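Alternansucrase (Leuconostoc mesenteroides, PDB 6HVG) carries a glycosyl hydrolase family 70 region of TIM-barrel type together with repeats related to choline-binding and putative cell-wall-binding repeats. Local coordinates at residues T519-F524 with K1183-V1188; Q528-G533 with E575-N580; T568-G573 with D1176-Q1181; G1097-L1102 with I1253-A1258. All blocks are in the same frame, centred on the assembly; numbering follows the deposited sequence.

Contact 1: T519-F524 with K1183-V1188; sequences TEDEAF and KDTDFV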
loop_
_atom_site.group_PDB
_atom_site.type_symbol
_atom_site.label_atom_id
_atom_site.label_comp_id
_atom_site.label_asym_id
_atom_site.label_seq_id
_atom_site.Cartn_x
_atom_site.Cartn_y
_atom_site.Cartn_z
ATOM N N THR A 519 -6.424 1.731 18.944
ATOM C CA THR A 519 -6.938 0.399 19.225
ATOM C C THR A 519 -7.366 -0.351 17.978
ATOM O O THR A 519 -8.006 -1.377 18.088
ATOM C CB THR A 519 -8.113 0.479 20.216
ATOM O OG1 THR A 519 -9.088 1.430 19.761
ATOM C CG2 THR A 519 -7.590 0.890 21.573
ATOM N N GLU A 520 -7.033 0.182 16.803
ATOM C CA GLU A 520 -7.373 -0.463 15.529
ATOM C C GLU A 520 -6.164 -1.115 14.842
ATOM O O GLU A 520 -6.312 -1.712 13.789
ATOM C CB GLU A 520 -8.061 0.526 14.575
ATOM C CG GLU A 520 -9.427 0.966 15.062
ATOM C CD GLU A 520 -10.154 1.848 14.088
ATOM O OE1 GLU A 520 -9.535 2.283 13.118
ATOM O OE2 GLU A 520 -11.348 2.132 14.308
ATOM N N ASP A 521 -4.981 -0.986 15.445
ATOM C CA ASP A 521 -3.773 -1.627 14.953
ATOM C C ASP A 521 -3.468 -1.293 13.490
ATOM O O ASP A 521 -3.274 -2.185 12.675
ATOM C CB ASP A 521 -3.886 -3.137 15.156
ATOM C CG ASP A 521 -3.863 -3.536 16.629
ATOM O OD1 ASP A 521 -3.475 -2.712 17.483
ATOM O OD2 ASP A 521 -4.236 -4.695 16.932
ATOM N N GLU A 522 -3.457 -0.004 13.167
ATOM C CA GLU A 522 -3.045 0.462 11.859
ATOM C C GLU A 522 -1.774 -0.264 11.431
ATOM O O GLU A 522 -0.829 -0.363 12.194
ATOM C CB GLU A 522 -2.811 1.979 11.866
ATOM C CG GLU A 522 -2.821 2.617 10.475
ATOM C CD GLU A 522 -2.652 4.125 10.494
ATOM O OE1 GLU A 522 -1.776 4.621 11.236
ATOM O OE2 GLU A 522 -3.414 4.825 9.795
ATOM N N ALA A 523 -1.775 -0.799 10.218
ATOM C CA ALA A 523 -0.609 -1.464 9.631
ATOM C C ALA A 523 -0.542 -1.149 8.140
ATOM O O ALA A 523 -1.560 -0.856 7.529
ATOM C CB ALA A 523 -0.703 -2.965 9.828
ATOM N N PHE A 524 0.643 -1.231 7.547
ATOM C CA PHE A 524 0.783 -0.873 6.132
ATOM C C PHE A 524 1.482 -1.920 5.300
ATOM O O PHE A 524 1.932 -1.658 4.214
ATOM C CB PHE A 524 1.497 0.453 5.998
ATOM C CG PHE A 524 0.748 1.600 6.609
ATOM C CD1 PHE A 524 0.958 1.961 7.930
ATOM C CD2 PHE A 524 -0.159 2.318 5.858
ATOM C CE1 PHE A 524 0.280 3.031 8.484
ATOM C CE2 PHE A 524 -0.847 3.388 6.409
ATOM C CZ PHE A 524 -0.623 3.746 7.726
ATOM N N LYS A 1183 -2.003 -11.374 13.837
ATOM C CA LYS A 1183 -1.451 -12.290 14.866
ATOM C C LYS A 1183 -1.649 -11.781 16.298
ATOM O O LYS A 1183 -2.085 -12.532 17.174
ATOM C CB LYS A 1183 0.034 -12.644 14.599
ATOM C CG LYS A 1183 0.996 -11.467 14.447
ATOM C CD LYS A 1183 2.468 -11.911 14.499
ATOM C CE LYS A 1183 2.991 -12.474 13.174
ATOM N NZ LYS A 1183 3.433 -11.418 12.212
ATOM N N ASP A 1184 -1.356 -10.500 16.529
ATOM C CA ASP A 1184 -1.366 -9.938 17.889
ATOM C C ASP A 1184 -2.423 -8.840 18.043
ATOM O O ASP A 1184 -2.092 -7.691 18.358
ATOM C CB ASP A 1184 0.034 -9.387 18.231
ATOM C CG ASP A 1184 1.146 -10.439 18.071
ATOM O OD1 ASP A 1184 0.888 -11.635 18.348
ATOM O OD2 ASP A 1184 2.275 -10.058 17.659
ATOM N N THR A 1185 -3.684 -9.199 17.823
ATOM C CA THR A 1185 -4.759 -8.231 17.889
ATOM C C THR A 1185 -5.791 -8.608 18.943
ATOM O O THR A 1185 -6.236 -9.760 19.040
ATOM C CB THR A 1185 -5.496 -8.026 16.532
ATOM O OG1 THR A 1185 -6.405 -6.928 16.640
ATOM C CG2 THR A 1185 -6.317 -9.271 16.156
ATOM N N ASP A 1186 -6.191 -7.595 19.702
ATOM C CA ASP A 1186 -7.297 -7.732 20.637
ATOM C C ASP A 1186 -8.600 -7.456 19.923
ATOM O O ASP A 1186 -9.660 -7.695 20.487
ATOM C CB ASP A 1186 -7.163 -6.749 21.815
ATOM C CG ASP A 1186 -5.784 -6.767 22.428
ATOM O OD1 ASP A 1186 -5.213 -7.886 22.523
ATOM O OD2 ASP A 1186 -5.278 -5.664 22.774
ATOM N N PHE A 1187 -8.522 -6.925 18.704
ATOM C CA PHE A 1187 -9.706 -6.596 17.930
ATOM C C PHE A 1187 -10.267 -7.851 17.261
ATOM O O PHE A 1187 -9.991 -8.127 16.103
ATOM C CB PHE A 1187 -9.373 -5.521 16.916
ATOM C CG PHE A 1187 -10.564 -4.714 16.459
ATOM C CD1 PHE A 1187 -11.683 -5.324 15.898
ATOM C CD2 PHE A 1187 -10.546 -3.331 16.562
ATOM C CE1 PHE A 1187 -12.745 -4.568 15.445
ATOM C CE2 PHE A 1187 -11.604 -2.582 16.096
ATOM C CZ PHE A 1187 -12.705 -3.201 15.543
ATOM N N VAL A 1188 -11.044 -8.617 18.022
ATOM C CA VAL A 1188 -11.685 -9.820 17.538
ATOM C C VAL A 1188 -13.151 -9.826 17.948
ATOM O O VAL A 1188 -13.476 -9.597 19.114
ATOM C CB VAL A 1188 -10.964 -11.055 18.079
ATOM C CG1 VAL A 1188 -11.584 -12.336 17.544
ATOM C CG2 VAL A 1188 -9.496 -10.998 17.697
#

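Contact 2: Q528-G533 with E575-N580; sequences QWLQGG and EFLLAN. With CA (calcium ion), chain C.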
loop_
_atom_site.group_PDB
_atom_site.type_symbol
_atom_site.label_atom_id
_atom_site.label_comp_id
_atom_site.label_asym_id
_atom_site.label_seq_id
_atom_site.Cartn_x
_atom_site.Cartn_y
_atom_site.Cartn_z
ATOM N N GLN A 528 -2.644 -3.385 2.731
ATOM C CA GLN A 528 -2.929 -2.496 3.840
ATOM C C GLN A 528 -2.253 -1.156 3.641
ATOM O O GLN A 528 -2.685 -0.138 4.187
ATOM C CB GLN A 528 -2.486 -3.119 5.148
ATOM C CG GLN A 528 -3.264 -4.368 5.520
ATOM C CD GLN A 528 -2.861 -4.937 6.848
ATOM O OE1 GLN A 528 -3.670 -5.109 7.729
ATOM N NE2 GLN A 528 -1.601 -5.188 7.008
ATOM N N TRP A 529 -1.205 -1.158 2.836
ATOM C CA TRP A 529 -0.488 0.051 2.461
ATOM C C TRP A 529 -1.400 1.174 1.972
ATOM O O TRP A 529 -1.077 2.342 2.160
ATOM C CB TRP A 529 0.531 -0.293 1.363
ATOM C CG TRP A 529 1.260 0.856 0.794
ATOM C CD1 TRP A 529 1.006 1.491 -0.394
ATOM C CD2 TRP A 529 2.393 1.508 1.365
ATOM N NE1 TRP A 529 1.912 2.518 -0.588
ATOM C CE2 TRP A 529 2.774 2.549 0.477
ATOM C CE3 TRP A 529 3.110 1.330 2.547
ATOM C CZ2 TRP A 529 3.851 3.406 0.741
ATOM C CZ3 TRP A 529 4.180 2.187 2.815
ATOM C CH2 TRP A 529 4.539 3.214 1.916
ATOM N N LEU A 530 -2.530 0.819 1.354
ATOM C CA LEU A 530 -3.376 1.810 0.713
ATOM C C LEU A 530 -4.145 2.652 1.716
ATOM O O LEU A 530 -4.138 3.876 1.622
ATOM C CB LEU A 530 -4.341 1.141 -0.256
ATOM C CG LEU A 530 -3.763 0.264 -1.367
ATOM C CD1 LEU A 530 -4.896 -0.185 -2.271
ATOM C CD2 LEU A 530 -2.735 1.013 -2.191
ATOM N N GLN A 531 -4.798 1.994 2.676
ATOM C CA GLN A 531 -5.658 2.686 3.636
ATOM C C GLN A 531 -5.429 2.422 5.130
ATOM O O GLN A 531 -6.145 2.976 5.972
ATOM C CB GLN A 531 -7.105 2.388 3.274
ATOM C CG GLN A 531 -7.602 3.220 2.114
ATOM C CD GLN A 531 -9.044 2.962 1.830
ATOM O OE1 GLN A 531 -9.456 1.823 1.721
ATOM N NE2 GLN A 531 -9.822 4.019 1.710
ATOM N N GLY A 532 -4.453 1.592 5.466
ATOM C CA GLY A 532 -4.065 1.430 6.845
ATOM C C GLY A 532 -4.576 0.205 7.581
ATOM O O GLY A 532 -4.201 -0.001 8.728
ATOM N N GLY A 533 -5.421 -0.607 6.946
ATOM C CA GLY A 533 -5.834 -1.887 7.547
ATOM C C GLY A 533 -7.301 -2.216 7.346
ATOM O O GLY A 533 -8.098 -1.343 7.057
ATOM N N GLU A 575 -8.761 -10.606 -0.555
ATOM C CA GLU A 575 -10.123 -10.174 -0.779
ATOM C C GLU A 575 -10.290 -8.704 -0.500
ATOM O O GLU A 575 -11.124 -8.035 -1.125
ATOM C CB GLU A 575 -11.067 -10.969 0.123
ATOM C CG GLU A 575 -12.570 -10.721 -0.084
ATOM C CD GLU A 575 -13.082 -11.048 -1.473
ATOM O OE1 GLU A 575 -13.194 -12.261 -1.805
ATOM O OE2 GLU A 575 -13.380 -10.071 -2.213
ATOM N N PHE A 576 -9.491 -8.187 0.420
ATOM C CA PHE A 576 -9.636 -6.791 0.827
ATOM C C PHE A 576 -8.633 -5.930 0.130
ATOM O O PHE A 576 -7.457 -6.240 0.137
ATOM C CB PHE A 576 -9.468 -6.665 2.334
ATOM C CG PHE A 576 -10.516 -7.395 3.103
ATOM C CD1 PHE A 576 -11.714 -6.798 3.393
ATOM C CD2 PHE A 576 -10.317 -8.697 3.463
ATOM C CE1 PHE A 576 -12.702 -7.484 4.074
ATOM C CE2 PHE A 576 -11.278 -9.390 4.147
ATOM C CZ PHE A 576 -12.480 -8.785 4.452
ATOM N N LEU A 577 -9.130 -4.865 -0.488
ATOM C CA LEU A 577 -8.323 -3.993 -1.298
ATOM C C LEU A 577 -8.567 -2.576 -0.860
ATOM O O LEU A 577 -7.679 -1.940 -0.289
ATOM C CB LEU A 577 -8.669 -4.206 -2.788
ATOM C CG LEU A 577 -8.038 -3.282 -3.842
ATOM C CD1 LEU A 577 -6.519 -3.360 -3.821
ATOM C CD2 LEU A 577 -8.572 -3.697 -5.197
ATOM N N LEU A 578 -9.767 -2.063 -1.122
ATOM C CA LEU A 578 -10.091 -0.663 -0.807
ATOM C C LEU A 578 -11.511 -0.548 -0.356
ATOM O O LEU A 578 -12.384 -1.310 -0.787
ATOM C CB LEU A 578 -9.887 0.246 -2.032
ATOM C CG LEU A 578 -8.438 0.557 -2.441
ATOM C CD1 LEU A 578 -8.323 0.943 -3.908
ATOM C CD2 LEU A 578 -7.868 1.691 -1.607
ATOM N N ALA A 579 -11.743 0.440 0.495
ATOM C CA ALA A 579 -13.075 0.891 0.882
ATOM C C ALA A 579 -13.939 -0.227 1.432
ATOM O O ALA A 579 -13.462 -1.032 2.255
ATOM C CB ALA A 579 -13.769 1.621 -0.265
ATOM N N ASN A 580 -15.216 -0.256 1.047
ATOM C CA ASN A 580 -16.117 -1.283 1.511
ATOM C C ASN A 580 -16.073 -2.434 0.562
ATOM O O ASN A 580 -16.485 -2.297 -0.571
ATOM C CB ASN A 580 -17.537 -0.764 1.566
ATOM C CG ASN A 580 -17.724 0.296 2.618
ATOM O OD1 ASN A 580 -17.879 -0.009 3.811
ATOM N ND2 ASN A 580 -17.713 1.526 2.197
HETATM CA CA CA C . -12.914 -8.066 -2.370
HETATM O O HOH W 1 -15.059 -7.799 -3.343
#

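Contact 3: T568-G573 with D1176-Q1181; sequences TTDGKG and DERGNQ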
loop_
_atom_site.group_PDB
_atom_site.type_symbol
_atom_site.label_atom_id
_atom_site.label_comp_id
_atom_site.label_asym_id
_atom_site.label_seq_id
_atom_site.Cartn_x
_atom_site.Cartn_y
_atom_site.Cartn_z
ATOM N N THR A 568 -5.467 -21.869 3.568
ATOM C CA THR A 568 -4.443 -21.835 4.631
ATOM C C THR A 568 -3.058 -21.364 4.153
ATOM O O THR A 568 -2.132 -21.256 4.956
ATOM C CB THR A 568 -4.272 -23.222 5.282
ATOM O OG1 THR A 568 -3.551 -24.073 4.389
ATOM C CG2 THR A 568 -5.632 -23.862 5.616
ATOM N N THR A 569 -2.915 -21.118 2.851
ATOM C CA THR A 569 -1.645 -20.697 2.256
ATOM C C THR A 569 -1.755 -19.276 1.713
ATOM O O THR A 569 -2.819 -18.636 1.790
ATOM C CB THR A 569 -1.257 -21.621 1.088
ATOM O OG1 THR A 569 -2.150 -21.398 -0.015
ATOM C CG2 THR A 569 -1.323 -23.087 1.492
ATOM N N ASP A 570 -0.655 -18.775 1.154
ATOM C CA ASP A 570 -0.664 -17.450 0.516
ATOM C C ASP A 570 -1.441 -17.432 -0.802
ATOM O O ASP A 570 -1.695 -16.368 -1.356
ATOM C CB ASP A 570 0.762 -16.929 0.317
ATOM C CG ASP A 570 1.287 -16.167 1.534
ATOM O OD1 ASP A 570 0.506 -15.863 2.463
ATOM O OD2 ASP A 570 2.494 -15.864 1.556
ATOM N N GLY A 571 -1.824 -18.611 -1.293
ATOM C CA GLY A 571 -2.708 -18.731 -2.442
ATOM C C GLY A 571 -4.151 -18.347 -2.183
ATOM O O GLY A 571 -4.964 -18.325 -3.091
ATOM N N LYS A 572 -4.501 -18.085 -0.939
ATOM C CA LYS A 572 -5.794 -17.490 -0.657
ATOM C C LYS A 572 -5.745 -16.074 -1.163
ATOM O O LYS A 572 -4.755 -15.363 -0.950
ATOM C CB LYS A 572 -6.096 -17.477 0.844
ATOM C CG LYS A 572 -7.513 -17.043 1.173
ATOM C CD LYS A 572 -7.690 -16.772 2.664
ATOM C CE LYS A 572 -9.155 -16.617 3.017
ATOM N NZ LYS A 572 -9.284 -16.259 4.431
ATOM N N GLY A 573 -6.822 -15.656 -1.806
ATOM C CA GLY A 573 -6.870 -14.343 -2.415
ATOM C C GLY A 573 -6.906 -13.217 -1.413
ATOM O O GLY A 573 -7.463 -13.367 -0.321
ATOM N N ASP A 1176 -5.855 -8.904 7.782
ATOM C CA ASP A 1176 -4.959 -8.510 6.693
ATOM C C ASP A 1176 -5.676 -8.669 5.358
ATOM O O ASP A 1176 -6.858 -9.028 5.324
ATOM C CB ASP A 1176 -3.641 -9.297 6.741
ATOM C CG ASP A 1176 -3.809 -10.798 6.521
ATOM O OD1 ASP A 1176 -4.836 -11.253 5.987
ATOM O OD2 ASP A 1176 -2.873 -11.551 6.849
ATOM N N GLU A 1177 -4.995 -8.366 4.263
ATOM C CA GLU A 1177 -5.656 -8.365 2.952
ATOM C C GLU A 1177 -6.362 -9.666 2.599
ATOM O O GLU A 1177 -7.369 -9.638 1.893
ATOM C CB GLU A 1177 -4.656 -8.021 1.865
ATOM C CG GLU A 1177 -3.606 -9.098 1.631
ATOM C CD GLU A 1177 -2.456 -8.575 0.814
ATOM O OE1 GLU A 1177 -1.757 -7.662 1.292
ATOM O OE2 GLU A 1177 -2.287 -9.057 -0.302
ATOM N N ARG A 1178 -5.859 -10.788 3.112
ATOM C CA ARG A 1178 -6.487 -12.101 2.889
ATOM C C ARG A 1178 -7.618 -12.451 3.853
ATOM O O ARG A 1178 -8.160 -13.560 3.802
ATOM C CB ARG A 1178 -5.436 -13.215 2.960
ATOM C CG ARG A 1178 -4.410 -13.173 1.840
ATOM C CD ARG A 1178 -3.415 -14.301 1.954
ATOM N NE ARG A 1178 -2.527 -14.346 0.808
ATOM C CZ ARG A 1178 -1.504 -13.518 0.601
ATOM N NH1 ARG A 1178 -1.218 -12.550 1.465
ATOM N NH2 ARG A 1178 -0.770 -13.640 -0.508
ATOM N N GLY A 1179 -7.963 -11.545 4.750
ATOM C CA GLY A 1179 -9.021 -11.821 5.716
ATOM C C GLY A 1179 -8.619 -12.747 6.860
ATOM O O GLY A 1179 -9.455 -13.354 7.489
ATOM N N ASN A 1180 -7.327 -12.840 7.121
ATOM C CA ASN A 1180 -6.807 -13.599 8.232
ATOM C C ASN A 1180 -6.565 -12.676 9.383
ATOM O O ASN A 1180 -6.037 -11.581 9.233
ATOM C CB ASN A 1180 -5.499 -14.281 7.868
ATOM C CG ASN A 1180 -5.690 -15.361 6.838
ATOM O OD1 ASN A 1180 -6.714 -16.046 6.832
ATOM N ND2 ASN A 1180 -4.705 -15.515 5.949
ATOM N N GLN A 1181 -6.961 -13.133 10.553
ATOM C CA GLN A 1181 -6.871 -12.321 11.746
ATOM C C GLN A 1181 -5.422 -11.942 11.947
ATOM O O GLN A 1181 -4.550 -12.801 11.775
ATOM C CB GLN A 1181 -7.393 -13.162 12.907
ATOM C CG GLN A 1181 -7.434 -12.478 14.240
ATOM C CD GLN A 1181 -8.103 -13.328 15.287
ATOM O OE1 GLN A 1181 -9.140 -13.935 15.038
ATOM N NE2 GLN A 1181 -7.548 -13.321 16.489
#

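Contact 4: G1097-L1102 with I1253-A1258; sequences GGMSFL and ILHRGA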
loop_
_atom_site.group_PDB
_atom_site.type_symbol
_atom_site.label_atom_id
_atom_site.label_comp_id
_atom_site.label_asym_id
_atom_site.label_seq_id
_atom_site.Cartn_x
_atom_site.Cartn_y
_atom_site.Cartn_z
ATOM N N GLY A 1097 -14.643 8.076 7.706
ATOM C CA GLY A 1097 -13.555 7.828 8.624
ATOM C C GLY A 1097 -12.421 7.233 7.807
ATOM O O GLY A 1097 -12.595 6.881 6.615
ATOM N N GLY A 1098 -11.256 7.125 8.428
ATOM C CA GLY A 1098 -10.147 6.419 7.803
ATOM C C GLY A 1098 -9.458 7.221 6.729
ATOM O O GLY A 1098 -9.774 8.394 6.508
ATOM N N MET A 1099 -8.516 6.572 6.054
ATOM C CA MET A 1099 -7.734 7.226 5.018
ATOM C C MET A 1099 -8.540 7.322 3.725
ATOM O O MET A 1099 -9.129 6.350 3.273
ATOM C CB MET A 1099 -6.446 6.465 4.769
ATOM C CG MET A 1099 -5.569 6.340 5.999
ATOM S SD MET A 1099 -3.983 5.597 5.620
ATOM C CE MET A 1099 -3.203 6.916 4.697
ATOM N N SER A 1100 -8.583 8.520 3.154
ATOM C CA SER A 1100 -9.120 8.730 1.821
ATOM C C SER A 1100 -8.101 8.167 0.831
ATOM O O SER A 1100 -6.887 8.171 1.109
ATOM C CB SER A 1100 -9.335 10.222 1.594
ATOM O OG SER A 1100 -10.115 10.451 0.428
ATOM N N PHE A 1101 -8.574 7.666 -0.309
ATOM C CA PHE A 1101 -7.663 7.170 -1.357
ATOM C C PHE A 1101 -7.644 8.114 -2.572
ATOM O O PHE A 1101 -8.609 8.830 -2.798
ATOM C CB PHE A 1101 -8.085 5.771 -1.757
ATOM C CG PHE A 1101 -7.074 5.043 -2.579
ATOM C CD1 PHE A 1101 -5.819 4.772 -2.078
ATOM C CD2 PHE A 1101 -7.396 4.604 -3.867
ATOM C CE1 PHE A 1101 -4.890 4.103 -2.861
ATOM C CE2 PHE A 1101 -6.488 3.937 -4.652
ATOM C CZ PHE A 1101 -5.230 3.681 -4.149
ATOM N N LEU A 1102 -6.560 8.103 -3.354
ATOM C CA LEU A 1102 -6.429 9.029 -4.488
ATOM C C LEU A 1102 -7.495 8.866 -5.590
ATOM O O LEU A 1102 -7.892 9.848 -6.214
ATOM C CB LEU A 1102 -5.013 9.025 -5.067
ATOM C CG LEU A 1102 -4.475 7.972 -6.048
ATOM C CD1 LEU A 1102 -3.189 8.504 -6.612
ATOM C CD2 LEU A 1102 -4.196 6.650 -5.368
ATOM N N ILE A 1253 -10.233 0.281 8.000
ATOM C CA ILE A 1253 -10.437 0.779 9.344
ATOM C C ILE A 1253 -10.885 2.243 9.326
ATOM O O ILE A 1253 -10.332 3.049 8.588
ATOM C CB ILE A 1253 -9.185 0.615 10.229
ATOM C CG1 ILE A 1253 -7.983 1.349 9.656
ATOM C CG2 ILE A 1253 -8.880 -0.844 10.449
ATOM C CD1 ILE A 1253 -6.736 1.238 10.504
ATOM N N LEU A 1254 -11.890 2.564 10.140
ATOM C CA LEU A 1254 -12.515 3.885 10.125
ATOM C C LEU A 1254 -12.087 4.821 11.247
ATOM O O LEU A 1254 -12.672 5.902 11.393
ATOM C CB LEU A 1254 -14.046 3.744 10.144
ATOM C CG LEU A 1254 -14.654 2.951 8.980
ATOM C CD1 LEU A 1254 -16.160 3.077 8.972
ATOM C CD2 LEU A 1254 -14.128 3.424 7.645
ATOM N N HIS A 1255 -11.074 4.418 12.019
ATOM C CA HIS A 1255 -10.470 5.279 13.059
ATOM C C HIS A 1255 -11.433 5.638 14.213
ATOM O O HIS A 1255 -11.344 6.710 14.821
ATOM C CB HIS A 1255 -9.911 6.571 12.433
ATOM C CG HIS A 1255 -8.809 6.344 11.454
ATOM N ND1 HIS A 1255 -8.043 7.374 10.954
ATOM C CD2 HIS A 1255 -8.330 5.208 10.901
ATOM C CE1 HIS A 1255 -7.148 6.880 10.118
ATOM N NE2 HIS A 1255 -7.295 5.569 10.076
ATOM N N ARG A 1256 -12.353 4.740 14.496
ATOM C CA ARG A 1256 -13.395 5.017 15.471
ATOM C C ARG A 1256 -13.115 4.391 16.841
ATOM O O ARG A 1256 -13.558 4.931 17.865
ATOM C CB ARG A 1256 -14.747 4.556 14.931
ATOM C CG ARG A 1256 -15.313 5.583 13.983
ATOM C CD ARG A 1256 -16.533 5.104 13.233
ATOM N NE ARG A 1256 -17.005 6.172 12.362
ATOM C CZ ARG A 1256 -17.900 6.029 11.392
ATOM N NH1 ARG A 1256 -18.442 4.852 11.141
ATOM N NH2 ARG A 1256 -18.261 7.074 10.665
ATOM N N GLY A 1257 -12.412 3.258 16.841
ATOM C CA GLY A 1257 -11.955 2.642 18.060
ATOM C C GLY A 1257 -12.556 1.268 18.276
ATOM O O GLY A 1257 -13.631 0.952 17.748
ATOM N N ALA A 1258 -11.855 0.448 19.055
ATOM C CA ALA A 1258 -12.330 -0.885 19.365
ATOM C C ALA A 1258 -13.596 -0.862 20.221
ATOM O O ALA A 1258 -14.418 -1.782 20.150
ATOM C CB ALA A 1258 -11.246 -1.666 20.077
HETATM O O HOH W 2 -8.570 3.676 6.347
#

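Contact 1: T519-F524 with K1183-V1188
Thr-1185 and Asp-521 join two loops some 660 residues apart, and the threonine does so from within an ST turn. The loop 1183-1188 links two neighbouring strands, 1166-1175 and 1190-1197, of a six-stranded antiparallel sheet, consistent with the sheet domain that family 70 enzymes build from distant parts of the chain.

Among the polar interactions, OG1 of Thr-1185 donates to OD2 of Asp-521 over 3.1 Å, meeting that oxygen on its anti side and 24° out of the carboxylate plane. The same hydroxyl accepts the backbone N-H of Phe-1187, with N and OG1 3.0 Å apart, which closes the ST turn. It stands anti to its own backbone N (chi1 -172°), on the side of the carbonyl carbon, from which the chain continues to that N-H. The carboxylate of Glu-520 faces different partners, Tyr-1192 and the backbone N-H groups of His-1255, Arg-1256 and Gly-1257.

The van der Waals part is carried mainly by Phe-1187, the centre of an inverse gamma turn. Its CE2 lies 4.3 Å from CG of Glu-520, while the carbonyl O of Thr-519 sits in the ring plane at the edge, 3.5 Å from CD2.

Contact 2: Q528-G533 with E575-N580
Gln-531 and Leu-578 bring their CA atoms to 7.1 Å where the short, weakly bonded helix 528-531 meets the irregular loop 575-580, just before Gly-532 leaves the helix with positive phi.

The polar bridge between the segments is the amide of Gln-531. Its OE1 accepts the N-H of Ala-579 over 2.9 Å, on a lone pair in the carbonyl plane, and the bond is almost straight at 178°. NE2 is bonded to the backbone O of Met-1099, so both ends of this buried amide are held and its rotation is fixed.

Beside it lies an apolar cluster. CD1 of Leu-530 touches CD2 of Leu-578 at 3.6 Å and CD1 of Leu-577 at 3.9 Å. The Leu-578 side chain crosses both Leu-530 and Gln-531 at about a right angle, and its CD2 also touches OE1 of Gln-531.

At the far end of the loop, Glu-575 binds calcium twice, through its backbone O at 2.2 Å and through OE2 at 2.1 Å. A bend at chi2 (60°) brings CD back beside the ion, 3.1 Å from it. A water, Asp-581, the backbone O of Asn-625 and Asp-1159 complete a calcium site in which one residue chelates by main chain and side chain together.

Contact 3: T568-G573 with D1176-Q1181
Arg-1178 and Lys-572 exchange hydrogen bonds between two type I beta turns, each side chain reaching for backbone oxygens of the opposite turn. This is the tight part of the contact. The arginine approaches side-on, and two of its nitrogens grip the same atom, the carbonyl O of Asp-570. NH2 lies 3.0 Å from that oxygen, on a lone pair, whereas NE, at 3.1 Å, stands 39° above the carbonyl plane. NE also forms a weak bond to the O of Lys-572. In return, the fully extended lysine brings NZ to 3.0 Å from the O of Arg-1178, nearly along the C=O axis, and CA of Arg-1178 makes a CA-H...O contact with Gly-573.

The exposed side is looser. The Asp-570 carboxylate stacks on the guanidinium with the planes 27° apart, its OD1 3.6 Å above the centre of the Arg-1178 group. The salt bridge is long and rests on charge alone. OD1 of Asn-1180 comes no closer than 3.5 Å to NZ of Lys-572.

The turn 1176-1179 directly follows strand 1166-1175 of the six-stranded sheet. Glu-1177 in it reaches Ser-574 and the N-H of Leu-527, next to helix 528-531, while 568-573 belongs to the long excursion between strands 534-537 and 580-582.

Contact 4: G1097-L1102 with I1253-A1258
His-1255 turns the flat face of its imidazole to the backbone of Gly-1098 in a CH-pi contact. CA of Gly-1098 stands 3.6 Å from the centroid of the His-1255 ring and 5° off the ring normal, so it sits over the centre with all five ring atoms at similar range. CG of the histidine, anti to its carbonyl carbon (chi1 -63°), is thereby placed 3.9 Å from that CA of Gly-1098.

Beyond the glycine, CG of Met-1099 comes to 4.4 Å from CE1 of His-1255. On another flank, CD2 of Leu-1254 lies 3.9 Å from the carbonyl O of Gly-1097, while the backbone N of Leu-1254 is hydrogen-bonded to OH of Tyr-1192 in strand 1190-1197.

The contact ties two modules of the family 70 fold. Residues 1253-1258 leave strand 1248-1252 of the six-stranded antiparallel sheet, whereas 1097-1102 lies in the loop between strand 1089-1090 and helix 1102-1105, following barrel strand 1081-1083 in the chain.

Because Gly-1097 and Gly-1098 carry no side chains, the backbones come close, with 4.2 Å between the CA atoms of Gly-1098 and Leu-1254. CA-H...O contacts run from Gly-1097 to the O of Leu-1254 and from Gly-1098 to the O of Ile-1253. A water accepts from N of Met-1099 at 2.9 Å and donates to O of Ile-1253, also at 2.9 Å.

The four contacts gather round one six-stranded antiparallel sheet built from distant parts of the chain. Contact 2 is the buried one, apolar apart from one straight amide bond and the calcium site at its edge. Contact 3 is at the surface and works mainly by charged side chains bonded to backbone oxygens, with a long salt bridge beside them. Contacts 1 and 4 are partly buried; a hydroxyl-carboxylate bond serves the first, glycine backbone against a ring the second. Contacts 1 and 3 share the connection between strands 1166-1175 and 1190-1197. Backbone bonds join contact 2 to its neighbours, Gly-533 to Ile-1253 of contact 4 and Phe-576 to Glu-1177 of contact 3.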